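Putative alpha-L-fucosidase (Bacteroides thetaiotaomicron, PDB 3EYP) probably hydrolyses alpha-L-fucosidic linkages, releasing L-fucose from glycans or glycosides. Local coordinates at residues P69-T74 / R107-A112. Residues are numbered along the deposited sequence; the frame is centred on the assembly and turned at random.
Sequences PAAILT and REFVDA
Phe109 and Leu73 each hold CG anti to the backbone N (chi1 174° in Phe109), and the two side chains, extended from helix and strand, lie alongside one another, pointing opposite ways. The phenyl ring comes to lie under Leu73, whose CB sits over the centre of one face, 3.8 Å from the ring centroid and 11° off the ring normal, a CH-pi contact. Farther out, Leu73 CD2 reaches back over the root of the aromatic side chain, 3.8 Å from Phe109 CB. The far end of the ring runs up to the strand: Phe109 CZ is 3.5 Å from Ala71 O, which lies at the ring edge near its plane, and 3.9 Å from Ala71 CB. One ring spans two residues that project from the same side of the strand; the CB of Ile72 between them points away from the helix. Strand 70-74 and helix 107-112 run antiparallel, their axes approaching to 10.1 Å, as in a beta-alpha-beta crossover of a TIM barrel; strand 119-124 follows beside strand 70-76, and Ala120 on it also touches Phe109. Replacing Phe109 by an alanine is likely to open a gap between helix and strand, with Leu73 CB losing the aromatic face and Ala71 its neighbour at the ring edge. Apart from Ala71 O, which the slightly positive ring-edge hydrogens probably suit, the buried contact is apolar, implying cohesion through dispersion and weak CH-pi attraction.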
loop_
_atom_site.group_PDB
_atom_site.type_symbol
_atom_site.label_atom_id
_atom_site.label_comp_id
_atom_site.label_asym_id
_atom_site.label_seq_id
_atom_site.Cartn_x
_atom_site.Cartn_y
_atom_site.Cartn_z
ATOM N N PRO A 69 -8.571 5.365 2.712
ATOM C CA PRO A 69 -8.463 6.834 2.782
ATOM C C PRO A 69 -7.993 7.504 1.514
ATOM O O PRO A 69 -7.940 8.748 1.414
ATOM C CB PRO A 69 -7.406 7.021 3.868
ATOM C CG PRO A 69 -6.527 5.760 3.666
ATOM C CD PRO A 69 -7.430 4.708 3.389
ATOM N N ALA A 70 -7.667 6.667 0.523
ATOM C CA ALA A 70 -6.998 7.165 -0.701
ATOM C C ALA A 70 -7.296 6.264 -1.923
ATOM O O ALA A 70 -7.651 5.087 -1.790
ATOM C CB ALA A 70 -5.481 7.372 -0.478
ATOM N N ALA A 71 -7.276 6.904 -3.081
ATOM C CA ALA A 71 -7.687 6.317 -4.372
ATOM C C ALA A 71 -6.859 6.834 -5.536
ATOM O O ALA A 71 -6.607 8.003 -5.641
ATOM C CB ALA A 71 -9.208 6.550 -4.669
ATOM N N ILE A 72 -6.448 5.875 -6.350
ATOM C CA ILE A 72 -5.693 6.034 -7.634
ATOM C C ILE A 72 -6.512 5.577 -8.834
ATOM O O ILE A 72 -6.871 4.404 -9.010
ATOM C CB ILE A 72 -4.359 5.246 -7.604
ATOM C CG1 ILE A 72 -3.576 5.684 -6.347
ATOM C CG2 ILE A 72 -3.528 5.469 -8.920
ATOM C CD1 ILE A 72 -2.171 4.975 -6.116
ATOM N N LEU A 73 -6.788 6.525 -9.700
ATOM C CA LEU A 73 -7.483 6.228 -10.985
ATOM C C LEU A 73 -6.544 6.048 -12.170
ATOM O O LEU A 73 -5.600 6.809 -12.369
ATOM C CB LEU A 73 -8.434 7.378 -11.322
ATOM C CG LEU A 73 -9.156 7.289 -12.704
ATOM C CD1 LEU A 73 -10.181 6.187 -12.679
ATOM C CD2 LEU A 73 -9.840 8.668 -12.939
ATOM N N THR A 74 -6.826 5.053 -13.000
ATOM C CA THR A 74 -6.133 4.964 -14.289
ATOM C C THR A 74 -6.568 6.065 -15.276
ATOM O O THR A 74 -7.471 5.860 -16.096
ATOM C CB THR A 74 -6.324 3.582 -14.981
ATOM O OG1 THR A 74 -7.728 3.358 -15.253
ATOM C CG2 THR A 74 -5.754 2.462 -14.108
ATOM N N ARG A 107 -12.074 14.601 -13.762
ATOM C CA ARG A 107 -12.828 15.657 -13.062
ATOM C C ARG A 107 -13.800 15.058 -12.040
ATOM O O ARG A 107 -13.746 15.372 -10.882
ATOM C CB ARG A 107 -13.620 16.522 -14.037
ATOM C CG ARG A 107 -14.207 17.843 -13.475
ATOM C CD ARG A 107 -13.215 18.695 -12.669
ATOM N NE ARG A 107 -12.245 19.326 -13.570
ATOM C CZ ARG A 107 -11.070 19.811 -13.204
ATOM N NH1 ARG A 107 -10.699 19.792 -11.945
ATOM N NH2 ARG A 107 -10.261 20.343 -14.102
ATOM N N GLU A 108 -14.726 14.242 -12.504
ATOM C CA GLU A 108 -15.703 13.548 -11.636
ATOM C C GLU A 108 -15.044 12.843 -10.441
ATOM O O GLU A 108 -15.490 12.911 -9.290
ATOM C CB GLU A 108 -16.543 12.563 -12.467
ATOM C CG GLU A 108 -17.287 13.320 -13.602
ATOM C CD GLU A 108 -18.545 12.669 -14.137
ATOM O OE1 GLU A 108 -19.162 11.823 -13.456
ATOM O OE2 GLU A 108 -18.959 13.096 -15.246
ATOM N N PHE A 109 -13.997 12.111 -10.771
ATOM C CA PHE A 109 -13.175 11.408 -9.793
ATOM C C PHE A 109 -12.625 12.309 -8.696
ATOM O O PHE A 109 -12.904 12.102 -7.503
ATOM C CB PHE A 109 -12.051 10.609 -10.500
ATOM C CG PHE A 109 -11.069 9.973 -9.550
ATOM C CD1 PHE A 109 -11.432 8.887 -8.738
ATOM C CD2 PHE A 109 -9.789 10.453 -9.464
ATOM C CE1 PHE A 109 -10.515 8.332 -7.855
ATOM C CE2 PHE A 109 -8.899 9.909 -8.597
ATOM C CZ PHE A 109 -9.274 8.835 -7.791
ATOM N N VAL A 110 -11.817 13.291 -9.087
ATOM C CA VAL A 110 -11.232 14.210 -8.103
ATOM C C VAL A 110 -12.285 15.045 -7.391
ATOM O O VAL A 110 -12.085 15.414 -6.234
ATOM C CB VAL A 110 -10.111 15.187 -8.620
ATOM C CG1 VAL A 110 -8.923 14.431 -9.196
ATOM C CG2 VAL A 110 -10.652 16.191 -9.586
ATOM N N ASP A 111 -13.417 15.294 -8.030
ATOM C CA ASP A 111 -14.482 16.062 -7.348
ATOM C C ASP A 111 -15.080 15.192 -6.237
ATOM O O ASP A 111 -15.244 15.633 -5.099
ATOM C CB ASP A 111 -15.571 16.576 -8.306
ATOM C CG ASP A 111 -15.117 17.795 -9.104
ATOM O OD1 ASP A 111 -14.108 18.442 -8.762
ATOM O OD2 ASP A 111 -15.773 18.077 -10.124
ATOM N N ALA A 112 -15.370 13.936 -6.561
ATOM C CA ALA A 112 -15.890 12.973 -5.593
ATOM C C ALA A 112 -14.871 12.761 -4.441
ATOM O O ALA A 112 -15.240 12.654 -3.270
ATOM C CB ALA A 112 -16.283 11.580 -6.270
#